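Side-chain contacts in alpha-L-rhamnosidase (Aspergillus terreus, PDB 6GSZ), which probably hydrolyses terminal non-reducing alpha-L-rhamnose residues in alpha-L-rhamnosides: residues Glu10-Arg13 against Gly19-Gln22; Asp53-Glu58 against Trp67-Leu72; Pro458-Cys461 against Asp465-Leu468; Ser602-Leu607 against Lys638-Ala643; Ser609-Ala614 against Glu631-Leu636. One frame throughout, in Å; residues are numbered along the deposited sequence.

Contact 1: residues Glu10-Arg13 against Gly19-Gln22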
# COMPACT_ATOMS: atom_id res chain seq x y z
N GLU A 10 -3.26 12.98 12.66
CA GLU A 10 -2.45 11.75 12.57
C GLU A 10 -2.02 11.60 11.11
O GLU A 10 -1.49 12.53 10.51
CB GLU A 10 -3.21 10.56 13.18
CG GLU A 10 -3.49 10.78 14.67
CD GLU A 10 -2.29 10.63 15.60
OE1 GLU A 10 -1.53 9.66 15.38
OE2 GLU A 10 -2.15 11.47 16.54
N HIS A 11 -2.23 10.40 10.54
CA HIS A 11 -1.94 10.10 9.16
C HIS A 11 -3.22 9.90 8.34
O HIS A 11 -3.17 9.41 7.19
CB HIS A 11 -0.99 8.92 9.02
CG HIS A 11 0.32 9.20 9.68
ND1 HIS A 11 1.29 10.04 9.13
CD2 HIS A 11 0.77 8.81 10.88
CE1 HIS A 11 2.29 10.11 9.99
NE2 HIS A 11 2.00 9.41 11.07
N HIS A 12 -4.32 10.42 8.87
CA HIS A 12 -5.61 10.31 8.19
C HIS A 12 -5.72 11.36 7.08
O HIS A 12 -5.33 12.52 7.28
CB HIS A 12 -6.74 10.57 9.17
CG HIS A 12 -6.76 9.71 10.40
ND1 HIS A 12 -7.08 8.35 10.35
CD2 HIS A 12 -6.61 10.01 11.70
CE1 HIS A 12 -7.06 7.89 11.60
NE2 HIS A 12 -6.74 8.89 12.45
N ARG A 13 -6.30 11.01 5.93
CA ARG A 13 -6.57 11.99 4.89
C ARG A 13 -7.72 12.92 5.32
O ARG A 13 -7.73 14.12 5.04
CB ARG A 13 -6.88 11.34 3.54
CG ARG A 13 -5.76 10.49 2.96
CD ARG A 13 -5.89 10.17 1.47
NE ARG A 13 -5.82 11.39 0.66
CZ ARG A 13 -6.04 11.46 -0.65
NH1 ARG A 13 -6.33 10.35 -1.32
NH2 ARG A 13 -5.94 12.63 -1.28
N GLY A 19 -9.89 6.94 15.93
CA GLY A 19 -9.64 6.30 17.20
C GLY A 19 -9.00 7.20 18.25
O GLY A 19 -8.94 6.84 19.42
N GLU A 20 -8.50 8.36 17.85
CA GLU A 20 -7.73 9.25 18.74
C GLU A 20 -8.67 10.31 19.35
O GLU A 20 -9.41 10.96 18.63
CB GLU A 20 -6.61 9.98 17.99
CG GLU A 20 -5.59 9.03 17.41
CD GLU A 20 -5.92 8.42 16.05
OE1 GLU A 20 -6.75 9.02 15.31
OE2 GLU A 20 -5.24 7.42 15.70
N THR A 21 -8.58 10.51 20.66
CA THR A 21 -9.29 11.61 21.32
C THR A 21 -8.39 12.85 21.43
O THR A 21 -8.91 13.96 21.66
CB THR A 21 -9.73 11.21 22.72
OG1 THR A 21 -8.58 10.88 23.50
CG2 THR A 21 -10.70 10.06 22.67
N GLN A 22 -7.07 12.67 21.24
CA GLN A 22 -6.09 13.78 21.26
C GLN A 22 -5.26 13.67 19.98
O GLN A 22 -4.04 13.46 20.02
CB GLN A 22 -5.24 13.74 22.53
CG GLN A 22 -6.04 13.87 23.81
CD GLN A 22 -5.20 13.70 25.05
OE1 GLN A 22 -4.62 14.64 25.54
NE2 GLN A 22 -5.06 12.49 25.49
O HOH W 1 -2.57 11.08 19.19
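Glu10 and Glu20 mark the closest passage of two loops, 10-13 and 19-22, whose backbones stay well apart, with 8.5 Å between the CA of Glu10 and the CA of Glu20, so side chains must do the bridging. The firm link is between His12 and Glu20: NE2 of His12 donates to OE1 of Glu20 over 2.9 Å, with an N-H...O angle of 165°. The acceptor lies in the plane of the imidazole, and the hydrogen arrives on the syn side of the carboxylate, slightly out of its plane. Ring and carboxylate planes are 52° apart; the one bond between them is nearly straight. Glu10 lies over the carboxylate of Glu20. CG of Glu10 is 3.7 Å from CD of Glu20, and the bend at chi2 (-74°) turns the Glu10 carboxylate so that the two planes stack almost parallel. OE1 of Glu10 and OE2 of Glu20 are then 4.3 Å apart, an unfavourable pairing that Arg24 and Arg492, both salt-bridged to Glu10 OE1, would be expected to offset. On the other oxygen, water 1 donates to OE2 of Glu10 at 2.7 Å and also to the carbonyl O of Gln22. This is a histidine-carboxylate pair tying together the loops before and after strand 15-18, an outer strand of the N-terminal immunoglobulin-like domain; Glu10 and His12 also line a pocket occupied by 2-(2-methoxyethoxy)ethanol.

Contact 2: residues Asp53-Glu58 against Trp67-Leu72. With CA (calcium ion), chain X.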
# COMPACT_ATOMS: atom_id res chain seq x y z
N ASP A 53 -11.95 28.47 20.65
CA ASP A 53 -10.70 28.71 21.39
C ASP A 53 -9.55 28.79 20.38
O ASP A 53 -9.55 28.06 19.44
CB ASP A 53 -10.39 27.61 22.39
CG ASP A 53 -11.32 27.54 23.57
OD1 ASP A 53 -11.84 28.60 23.98
OD2 ASP A 53 -11.52 26.41 24.06
N VAL A 54 -8.59 29.71 20.63
CA VAL A 54 -7.37 29.80 19.84
C VAL A 54 -6.21 29.50 20.79
O VAL A 54 -6.06 30.13 21.83
CB VAL A 54 -7.22 31.16 19.12
CG1 VAL A 54 -5.89 31.26 18.38
CG2 VAL A 54 -8.39 31.40 18.16
N PHE A 55 -5.38 28.54 20.39
CA PHE A 55 -4.22 28.11 21.15
C PHE A 55 -2.96 28.49 20.38
O PHE A 55 -2.75 28.07 19.23
CB PHE A 55 -4.25 26.59 21.32
CG PHE A 55 -5.48 26.13 22.06
CD1 PHE A 55 -5.53 26.14 23.44
CD2 PHE A 55 -6.59 25.68 21.36
CE1 PHE A 55 -6.66 25.72 24.12
CE2 PHE A 55 -7.72 25.26 22.04
CZ PHE A 55 -7.75 25.25 23.41
N ARG A 56 -2.11 29.31 20.99
CA ARG A 56 -0.83 29.73 20.35
C ARG A 56 0.32 28.94 20.97
O ARG A 56 0.39 28.74 22.18
CB ARG A 56 -0.57 31.22 20.58
CG ARG A 56 0.67 31.73 19.84
CD ARG A 56 0.90 33.23 19.80
NE ARG A 56 2.10 33.55 19.02
CZ ARG A 56 2.12 34.28 17.89
NH1 ARG A 56 0.99 34.61 17.28
NH2 ARG A 56 3.27 34.70 17.39
N SER A 57 1.22 28.50 20.09
CA SER A 57 2.47 27.82 20.46
C SER A 57 3.63 28.56 19.82
O SER A 57 3.61 28.77 18.63
CB SER A 57 2.50 26.40 19.98
OG SER A 57 1.55 25.59 20.66
N GLU A 58 4.65 28.86 20.63
CA GLU A 58 6.00 29.19 20.13
C GLU A 58 6.66 27.87 19.79
O GLU A 58 6.89 27.06 20.69
CB GLU A 58 6.77 29.94 21.21
CG GLU A 58 8.03 30.57 20.73
CD GLU A 58 7.87 31.78 19.83
OE1 GLU A 58 6.72 32.35 19.73
OE2 GLU A 58 8.96 32.20 19.27
N TRP A 67 -2.48 17.76 19.96
CA TRP A 67 -3.84 18.29 20.07
C TRP A 67 -3.87 19.33 21.19
O TRP A 67 -3.44 19.01 22.29
CB TRP A 67 -4.79 17.13 20.37
CG TRP A 67 -6.21 17.55 20.56
CD1 TRP A 67 -6.92 17.56 21.75
CD2 TRP A 67 -7.10 18.05 19.55
NE1 TRP A 67 -8.19 18.05 21.53
CE2 TRP A 67 -8.33 18.34 20.20
CE3 TRP A 67 -6.96 18.29 18.18
CZ2 TRP A 67 -9.40 18.88 19.50
CZ3 TRP A 67 -8.04 18.81 17.50
CH2 TRP A 67 -9.24 19.10 18.16
N PRO A 68 -4.32 20.56 20.93
CA PRO A 68 -4.20 21.62 21.95
C PRO A 68 -5.38 21.79 22.91
O PRO A 68 -5.32 22.54 23.85
CB PRO A 68 -4.09 22.88 21.08
CG PRO A 68 -4.98 22.55 19.88
CD PRO A 68 -4.69 21.08 19.61
N SER A 69 -6.48 21.10 22.65
CA SER A 69 -7.73 21.33 23.41
C SER A 69 -7.95 20.14 24.36
O SER A 69 -7.09 19.26 24.54
CB SER A 69 -8.87 21.58 22.42
OG SER A 69 -10.12 21.83 23.05
N SER A 70 -9.10 20.14 25.05
CA SER A 70 -9.46 18.99 25.85
C SER A 70 -9.75 17.80 24.92
O SER A 70 -10.05 17.98 23.74
CB SER A 70 -10.66 19.28 26.72
OG SER A 70 -11.70 19.77 25.90
N PRO A 71 -9.60 16.57 25.41
CA PRO A 71 -9.88 15.38 24.58
C PRO A 71 -11.28 15.38 23.97
O PRO A 71 -12.24 15.82 24.61
CB PRO A 71 -9.69 14.21 25.54
CG PRO A 71 -8.79 14.76 26.64
CD PRO A 71 -9.19 16.22 26.78
N LEU A 72 -11.36 14.97 22.72
CA LEU A 72 -12.64 14.79 22.05
C LEU A 72 -13.33 13.52 22.58
O LEU A 72 -12.71 12.52 22.85
CB LEU A 72 -12.43 14.70 20.54
CG LEU A 72 -11.85 15.95 19.89
CD1 LEU A 72 -11.29 15.63 18.53
CD2 LEU A 72 -12.90 17.04 19.80
CA CA X . -13.26 29.55 25.57
O HOH W 2 -11.03 24.26 22.82
O HOH W 3 -14.86 28.67 24.08
O HOH W 4 -13.25 31.18 23.66
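Apolar packing comes first, and it is Phe55 on Pro68. Phe55 stands on strand 53-58 with its CG anti to the carbonyl carbon (chi1 -61°), which swings the ring against the 67-72 loop. CB of Pro68 sits 3.7 Å from CG of Phe55, the two side chains crossing at about a right angle. The backbone carbonyl of Pro68 also lies over one ring face, offset toward the rim, its O 3.5 Å from CE1 of Phe55. Farther along, CB of Ser69 approaches CE2 of Phe55 obliquely at 3.9 Å.

No direct hydrogen bond joins the segments; the polar link runs through water 2. This water donates to OD2 of Asp53 and sits 2.6 Å from OG of Ser69, lying in the plane of the Phe55 ring at its edge. Ser69 OG has a second partner in Arg47.

Metal binding uses the other oxygen of Asp53. OD1 holds the calcium ion at 2.3 Å while OD2 stays 3.9 Å from the calcium, so the carboxylate binds through one oxygen and keeps the other for water 2. Waters 3 and 4 are further ligands.

Within the loop, NE1 of Trp67 donates to O of Ser70 over 2.9 Å. The donor stands above the carbonyl plane. Pro68 CD and Leu72 CD1 lie over opposite faces of the indole.

Overall this is a surface loop folded back on an outermost strand of the sheet in the immunoglobulin-like domain, with a peripheral calcium site at the start of the strand.

Contact 3: residues Pro458-Cys461 against Asp465-Leu468. With BGC (beta-D-glucopyranose), chain B.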
# COMPACT_ATOMS: atom_id res chain seq x y z
N PRO A 458 -0.39 -4.70 1.82
CA PRO A 458 0.58 -4.73 0.74
C PRO A 458 0.74 -6.17 0.25
O PRO A 458 1.36 -7.00 0.91
CB PRO A 458 1.85 -4.18 1.39
CG PRO A 458 1.70 -4.57 2.86
CD PRO A 458 0.22 -4.69 3.14
N THR A 459 0.17 -6.41 -0.91
CA THR A 459 0.10 -7.76 -1.46
C THR A 459 1.30 -8.07 -2.36
O THR A 459 1.89 -7.17 -2.95
CB THR A 459 -1.17 -8.04 -2.28
OG1 THR A 459 -1.31 -7.11 -3.35
CG2 THR A 459 -2.44 -7.96 -1.46
N ASP A 460 1.68 -9.36 -2.42
CA ASP A 460 2.64 -9.80 -3.37
C ASP A 460 2.16 -9.62 -4.81
O ASP A 460 2.90 -9.21 -5.70
CB ASP A 460 3.06 -11.25 -3.17
CG ASP A 460 1.94 -12.30 -3.28
OD1 ASP A 460 0.80 -12.04 -2.82
OD2 ASP A 460 2.26 -13.38 -3.84
N CYS A 461 0.90 -10.02 -5.05
CA CYS A 461 0.32 -9.91 -6.38
C CYS A 461 -1.20 -9.81 -6.27
O CYS A 461 -1.74 -10.04 -5.21
CB CYS A 461 0.70 -11.09 -7.27
SG CYS A 461 0.23 -12.72 -6.63
N ASP A 465 -4.20 -16.98 -7.10
CA ASP A 465 -4.71 -17.50 -5.84
C ASP A 465 -3.72 -17.26 -4.71
O ASP A 465 -3.28 -18.16 -4.08
CB ASP A 465 -5.07 -18.98 -5.97
CG ASP A 465 -3.94 -19.87 -6.44
OD1 ASP A 465 -2.88 -19.33 -6.85
OD2 ASP A 465 -4.11 -21.08 -6.40
N GLU A 466 -3.39 -16.00 -4.51
CA GLU A 466 -2.41 -15.60 -3.47
C GLU A 466 -2.88 -14.26 -2.92
O GLU A 466 -3.79 -14.22 -2.15
CB GLU A 466 -0.99 -15.68 -4.06
CG GLU A 466 0.11 -15.65 -3.01
CD GLU A 466 1.41 -16.28 -3.45
OE1 GLU A 466 1.53 -16.65 -4.62
OE2 GLU A 466 2.31 -16.41 -2.61
N ARG A 467 -2.20 -13.16 -3.27
CA ARG A 467 -2.62 -11.80 -2.85
C ARG A 467 -2.50 -11.72 -1.33
O ARG A 467 -3.40 -11.24 -0.65
CB ARG A 467 -4.00 -11.41 -3.39
CG ARG A 467 -4.38 -11.97 -4.76
CD ARG A 467 -5.74 -11.51 -5.20
NE ARG A 467 -6.20 -12.29 -6.32
CZ ARG A 467 -7.35 -12.05 -6.93
NH1 ARG A 467 -8.10 -11.03 -6.56
NH2 ARG A 467 -7.77 -12.83 -7.93
N LEU A 468 -1.33 -12.14 -0.80
CA LEU A 468 -1.11 -12.19 0.63
C LEU A 468 -0.10 -11.10 1.02
O LEU A 468 0.68 -10.59 0.16
CB LEU A 468 -0.53 -13.55 1.02
CG LEU A 468 -1.34 -14.76 0.53
CD1 LEU A 468 -0.63 -16.05 0.87
CD2 LEU A 468 -2.78 -14.75 1.09
C2 BGC B . 6.22 -13.57 -2.80
C3 BGC B . 7.50 -14.03 -2.16
C4 BGC B . 7.52 -15.41 -1.56
C5 BGC B . 6.96 -16.27 -2.59
C6 BGC B . 7.02 -17.67 -2.00
C1 BGC B . 5.68 -14.65 -3.71
O1 BGC B . 4.55 -14.14 -4.39
O2 BGC B . 6.48 -12.59 -3.78
O3 BGC B . 7.70 -13.26 -1.10
O4 BGC B . 8.79 -15.92 -1.08
O5 BGC B . 5.62 -15.92 -3.05
O6 BGC B . 6.35 -18.56 -2.90
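Asp460 meets Glu466 and Leu468 because its CG is wedged between the backbone N and the carbonyl carbon (chi1 61°), while Glu466 sends CG opposite its own backbone N (chi1 -165°) and then runs on extended. The two side chains cross at about a right angle, and their carboxylate planes are steeply inclined.

The oxygens of Asp460 divide the work. OD1 accepts the backbone N-H of Leu468 at 2.9 Å, nearly along the C-O axis, and in return the N of Asp460 donates to the carbonyl O of Leu468 at 3.0 Å. This reciprocal pair clamps the aspartate to the opposite segment. OD2 points into the sugar pocket, where O1 of the bound glucose lies 2.5 Å from it, a very short hydrogen bond whose exact length deserves caution. The same OD2 is only 3.3 Å from OE2 of Glu466, acceptor against acceptor with no bond between them.

Glu466 is gripped from outside the two segments: Trp470 hydrogen-bonds to OE2, and Arg464 and Arg371 make salt bridges to OE1. Its OE2 comes within 3.4 Å of the ring oxygen O5 of the sugar. CG2 of Thr459 rests 3.5 Å from the O of Arg467, and a CA-H...O contact of 3.1 Å joins Arg467 CA to Cys461 O.

In this buried part of the six-hairpin glycosidase domain, Leu468 thus holds Asp460, while Trp470 and the two arginines hold Glu466. Separately anchored, the two acids can sit side by side at the O1 and O5 atoms of the sugar, consistent with a glycosidase active site.

Contact 4: residues Ser602-Leu607 against Lys638-Ala643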
# COMPACT_ATOMS: atom_id res chain seq x y z
N SER A 602 21.50 -14.33 4.81
CA SER A 602 20.78 -14.19 6.07
C SER A 602 21.59 -13.44 7.13
O SER A 602 21.07 -12.61 7.87
CB SER A 602 20.34 -15.57 6.55
OG SER A 602 19.37 -16.16 5.68
N ASP A 603 22.87 -13.82 7.24
CA ASP A 603 23.73 -13.18 8.23
C ASP A 603 23.94 -11.71 7.90
O ASP A 603 23.97 -10.88 8.85
CB ASP A 603 25.07 -13.90 8.28
CG ASP A 603 25.04 -15.26 8.96
OD1 ASP A 603 24.01 -15.58 9.63
OD2 ASP A 603 26.05 -16.01 8.82
N ALA A 604 24.03 -11.39 6.61
CA ALA A 604 24.15 -9.97 6.22
C ALA A 604 22.93 -9.19 6.72
O ALA A 604 23.07 -8.11 7.31
CB ALA A 604 24.35 -9.82 4.75
N TYR A 605 21.73 -9.76 6.48
CA TYR A 605 20.51 -9.11 6.92
C TYR A 605 20.34 -9.08 8.46
O TYR A 605 19.73 -8.14 9.00
CB TYR A 605 19.28 -9.70 6.23
CG TYR A 605 18.98 -9.04 4.92
CD1 TYR A 605 19.59 -9.45 3.74
CD2 TYR A 605 18.10 -7.97 4.85
CE1 TYR A 605 19.30 -8.86 2.52
CE2 TYR A 605 17.81 -7.36 3.64
CZ TYR A 605 18.41 -7.79 2.47
OH TYR A 605 18.12 -7.17 1.27
N LEU A 606 20.91 -10.08 9.17
CA LEU A 606 20.94 -10.05 10.63
C LEU A 606 21.76 -8.84 11.11
O LEU A 606 21.34 -8.14 12.01
CB LEU A 606 21.49 -11.38 11.17
CG LEU A 606 22.01 -11.35 12.61
CD1 LEU A 606 20.91 -11.01 13.59
CD2 LEU A 606 22.69 -12.66 12.98
N LEU A 607 22.93 -8.65 10.51
CA LEU A 607 23.75 -7.49 10.86
C LEU A 607 22.98 -6.19 10.56
O LEU A 607 22.97 -5.27 11.36
CB LEU A 607 25.07 -7.54 10.09
CG LEU A 607 26.24 -8.24 10.76
CD1 LEU A 607 26.66 -7.51 12.00
CD2 LEU A 607 25.99 -9.65 11.12
N LYS A 638 32.52 -9.19 13.11
CA LYS A 638 33.71 -10.08 13.16
C LYS A 638 33.32 -11.52 12.78
O LYS A 638 34.00 -12.16 11.96
CB LYS A 638 34.41 -10.03 14.53
CG LYS A 638 35.59 -10.98 14.71
CD LYS A 638 36.19 -10.97 16.12
CE LYS A 638 37.32 -11.97 16.27
NZ LYS A 638 38.36 -11.48 17.21
N GLU A 639 32.18 -12.00 13.33
CA GLU A 639 31.73 -13.38 13.01
C GLU A 639 31.32 -13.49 11.52
O GLU A 639 31.62 -14.50 10.88
CB GLU A 639 30.60 -13.82 13.93
CG GLU A 639 30.95 -13.88 15.38
CD GLU A 639 32.11 -14.82 15.71
OE1 GLU A 639 32.34 -15.80 14.94
OE2 GLU A 639 32.76 -14.59 16.77
N PHE A 640 30.68 -12.46 10.97
CA PHE A 640 30.34 -12.41 9.54
C PHE A 640 31.59 -12.57 8.68
O PHE A 640 31.63 -13.36 7.71
CB PHE A 640 29.54 -11.17 9.17
CG PHE A 640 29.15 -11.13 7.72
CD1 PHE A 640 30.02 -10.64 6.77
CD2 PHE A 640 27.92 -11.61 7.29
CE1 PHE A 640 29.69 -10.64 5.43
CE2 PHE A 640 27.60 -11.62 5.95
CZ PHE A 640 28.48 -11.16 5.02
N GLN A 641 32.62 -11.79 9.03
CA GLN A 641 33.90 -11.82 8.31
C GLN A 641 34.53 -13.22 8.38
O GLN A 641 34.94 -13.78 7.35
CB GLN A 641 34.83 -10.75 8.88
CG GLN A 641 34.33 -9.34 8.56
CD GLN A 641 35.00 -8.27 9.39
OE1 GLN A 641 35.83 -8.56 10.26
NE2 GLN A 641 34.58 -7.04 9.16
N LYS A 642 34.58 -13.80 9.59
CA LYS A 642 35.15 -15.13 9.76
C LYS A 642 34.42 -16.16 8.89
O LYS A 642 35.06 -17.06 8.34
CB LYS A 642 35.10 -15.55 11.23
CG LYS A 642 36.10 -14.83 12.11
CD LYS A 642 35.80 -14.91 13.59
CE LYS A 642 35.96 -16.29 14.17
NZ LYS A 642 35.74 -16.25 15.65
N ALA A 643 33.09 -16.04 8.81
CA ALA A 643 32.30 -17.03 8.11
C ALA A 643 32.37 -16.88 6.58
O ALA A 643 32.37 -17.91 5.87
CB ALA A 643 30.88 -16.97 8.59
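Phe640 contributes roughly half of the buried surface and meets Asp603 and Ala604 across the gap between helices 598-619 and 623-644. The two short segments run antiparallel, at 165° between their directions, with their axes 10.5 Å apart. Phe640 spans much of this interval. With CG anti to the backbone N (chi1 -178°), it reaches toward the facing helix.

The CD2 and CE2 atoms of the ring do the touching. CB of Asp603 lies at the ring edge, near its plane, 3.8 Å from CD2 of Phe640. The backbone N of Ala604 approaches obliquely, 3.6 Å from CE2 of Phe640, and the methyl CB of Ala604 is 3.9 Å from that same ring atom. The ring thus reaches the backbone of the facing helix at Ala604.

Asp603 offers only its CB to the ring, while its carboxylate is employed with other partners. OD2 makes a salt bridge with Arg573 and a hydrogen bond with Trp644, and OD1 accepts from the backbone N of Trp571. Trp644 also meets the Phe640 ring at a steep inclination, so the aspartate and the phenylalanine share a neighbour.

One turn along, CD2 of Leu607 closes the contact more loosely, 4.3 Å from CB of Phe640. No hydrogen bond crosses between the segments; apolar and backbone packing carry it. This is a buried interface of an antiparallel helical hairpin, formed by two consecutive helices of the six-hairpin glycosidase domain.

Contact 5: residues Ser609-Ala614 against Glu631-Leu636. With NAG (2-acetamido-2-deoxy-beta-D-glucopyranose), chain D; NAG (2-acetamido-2-deoxy-beta-D-glucopyranose), chain C.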
# COMPACT_ATOMS: atom_id res chain seq x y z
N SER A 609 19.68 -5.71 10.40
CA SER A 609 18.64 -5.49 11.40
C SER A 609 19.21 -5.01 12.75
O SER A 609 18.57 -4.22 13.45
CB SER A 609 17.83 -6.75 11.58
OG SER A 609 16.78 -6.80 10.61
N THR A 610 20.38 -5.57 13.13
CA THR A 610 20.99 -5.17 14.38
C THR A 610 21.39 -3.68 14.34
O THR A 610 21.19 -2.96 15.34
CB THR A 610 22.18 -6.09 14.74
OG1 THR A 610 21.72 -7.45 14.68
CG2 THR A 610 22.77 -5.77 16.09
N ASP A 611 21.90 -3.27 13.17
CA ASP A 611 22.31 -1.89 12.94
C ASP A 611 21.08 -0.95 12.99
O ASP A 611 21.04 0.07 13.71
CB ASP A 611 22.98 -1.80 11.59
CG ASP A 611 23.67 -0.49 11.26
OD1 ASP A 611 24.23 0.11 12.18
OD2 ASP A 611 23.67 -0.15 10.07
N MET A 612 20.01 -1.37 12.29
CA MET A 612 18.78 -0.58 12.28
C MET A 612 18.22 -0.48 13.70
O MET A 612 17.74 0.61 14.12
CB MET A 612 17.71 -1.15 11.36
CG MET A 612 17.98 -0.92 9.87
SD MET A 612 16.61 -1.46 8.83
CE MET A 612 16.64 -3.24 8.97
N LEU A 613 18.26 -1.58 14.45
CA LEU A 613 17.70 -1.58 15.81
C LEU A 613 18.54 -0.67 16.75
O LEU A 613 17.98 0.03 17.58
CB LEU A 613 17.56 -3.02 16.33
CG LEU A 613 16.90 -3.14 17.71
CD1 LEU A 613 15.49 -2.55 17.73
CD2 LEU A 613 16.90 -4.61 18.12
N ALA A 614 19.87 -0.68 16.61
CA ALA A 614 20.74 0.26 17.34
C ALA A 614 20.29 1.69 17.04
O ALA A 614 20.15 2.49 17.96
CB ALA A 614 22.19 0.06 16.98
N GLU A 631 27.19 -2.91 20.25
CA GLU A 631 28.16 -3.93 20.73
C GLU A 631 27.96 -5.24 19.95
O GLU A 631 28.89 -5.88 19.46
CB GLU A 631 28.02 -4.16 22.24
CG GLU A 631 28.58 -3.02 23.10
CD GLU A 631 28.32 -3.03 24.60
OE1 GLU A 631 27.82 -4.06 25.15
OE2 GLU A 631 28.62 -1.98 25.24
N TRP A 632 26.70 -5.71 19.91
CA TRP A 632 26.36 -6.95 19.18
C TRP A 632 26.72 -6.80 17.70
O TRP A 632 27.26 -7.72 17.09
CB TRP A 632 24.87 -7.30 19.32
CG TRP A 632 24.54 -8.05 20.57
CD1 TRP A 632 24.42 -7.59 21.84
CD2 TRP A 632 24.36 -9.47 20.66
NE1 TRP A 632 24.18 -8.62 22.71
CE2 TRP A 632 24.14 -9.78 22.01
CE3 TRP A 632 24.34 -10.49 19.71
CZ2 TRP A 632 23.89 -11.09 22.45
CZ3 TRP A 632 24.10 -11.77 20.14
CH2 TRP A 632 23.89 -12.06 21.49
N HIS A 633 26.44 -5.63 17.11
CA HIS A 633 26.76 -5.42 15.71
C HIS A 633 28.28 -5.57 15.48
O HIS A 633 28.70 -6.19 14.51
CB HIS A 633 26.22 -4.08 15.24
CG HIS A 633 26.42 -3.84 13.80
ND1 HIS A 633 27.53 -3.24 13.28
CD2 HIS A 633 25.60 -4.06 12.76
CE1 HIS A 633 27.38 -3.14 11.97
NE2 HIS A 633 26.20 -3.65 11.62
N ALA A 634 29.10 -5.00 16.37
CA ALA A 634 30.53 -5.09 16.18
C ALA A 634 31.00 -6.54 16.32
O ALA A 634 31.80 -7.00 15.51
CB ALA A 634 31.23 -4.18 17.17
N LYS A 635 30.49 -7.26 17.33
CA LYS A 635 30.92 -8.65 17.55
C LYS A 635 30.48 -9.54 16.39
O LYS A 635 31.26 -10.38 15.89
CB LYS A 635 30.44 -9.16 18.91
CG LYS A 635 31.08 -8.50 20.13
CD LYS A 635 32.59 -8.56 20.20
N LEU A 636 29.26 -9.34 15.90
CA LEU A 636 28.76 -10.16 14.82
C LEU A 636 29.34 -9.78 13.46
O LEU A 636 29.39 -10.60 12.56
CB LEU A 636 27.23 -10.13 14.77
CG LEU A 636 26.52 -10.72 15.98
CD1 LEU A 636 25.02 -10.60 15.80
CD2 LEU A 636 26.91 -12.17 16.17
C1 NAG D . 21.02 -7.07 23.87
C2 NAG D . 19.70 -7.04 24.73
C3 NAG D . 19.35 -8.45 25.19
C4 NAG D . 19.35 -9.41 23.99
C5 NAG D . 20.57 -9.26 23.10
C6 NAG D . 20.45 -10.02 21.78
C7 NAG D . 19.33 -4.92 25.83
C8 NAG D . 19.50 -4.08 27.05
N2 NAG D . 19.79 -6.17 25.87
O3 NAG D . 18.08 -8.44 25.85
O4 NAG D . 19.41 -10.78 24.43
O5 NAG D . 20.84 -7.87 22.77
O6 NAG D . 19.60 -9.35 20.84
O7 NAG D . 18.82 -4.44 24.80
C1 NAG C . 23.13 3.71 11.75
C2 NAG C . 23.18 3.66 10.24
C3 NAG C . 24.65 3.65 9.76
C4 NAG C . 25.41 4.79 10.40
C5 NAG C . 25.21 4.78 11.91
C6 NAG C . 25.89 5.96 12.61
C7 NAG C . 21.48 2.56 8.88
C8 NAG C . 20.89 1.23 8.51
N2 NAG C . 22.48 2.51 9.76
O3 NAG C . 24.67 3.77 8.34
O4 NAG C . 26.80 4.56 10.12
O5 NAG C . 23.81 4.84 12.19
O6 NAG C . 25.36 7.22 12.14
O7 NAG C . 21.06 3.60 8.44
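Asp611 packs against His633 across an antiparallel helical hairpin of the six-hairpin glycosidase domain, where helices 598-619 and 623-644 come to 9.1 Å between the axes of these segments. From CB outward, the aspartate passes from protein to sugar. CB lies 3.7 Å from both CD2 and NE2 of His633. CG is anti to the backbone N (chi1 -171°), which carries the carboxylate past the imidazole; its OD1 hangs well above one ring face, offset toward the rim. CG is 3.6 Å from N2 of the chain C N-acetylglucosamine, part of a glycan borne by the protein itself. At the tip, OD2 accepts a hydrogen bond from that N2 at 2.9 Å, with a donor angle of 156°. The bond tethers the acetamido group, whose methyl C8 also nears CG of Met612.

Beside it, Thr610 fills the middle of the interface. Its CB sits at the edge of the His633 ring, and its methyl CG2 stands 3.8 Å from the backbone N of His633. OG1 turns back to its own helix, bonding the carbonyl of Leu606. The same methyl touches Trp632 CB, but the indole then leads outward to the N-acetylglucosamine of a second glycan, chain D, whose C6 lies over one face of the indole while its O5 comes 3.4 Å from NE1 of Trp632.

Overall arrangement
Contacts 3 and 4 are buried, contacts 1 and 5 partly so, and contact 2 lies at the surface. Contacts 1 and 2 belong to the immunoglobulin-like domain and touch: Thr21 O and Leu72 N, 2.8 Å apart, probably form a hydrogen bond. Contacts 4 and 5 use the same two helices, contact 5 nested within the loop that contact 4 closes, their centres 10 Å apart; Leu607 O packs on His633 CD2. Contact 3 shares the glycosidase domain but lies about 31 and 32 Å from them, centre to centre. Chemistry follows place: carboxylates serve a sugar pocket in contact 3, histidine in contact 1 and calcium in contact 2, whereas contact 4 is mostly apolar packing and contact 5 adds glycans.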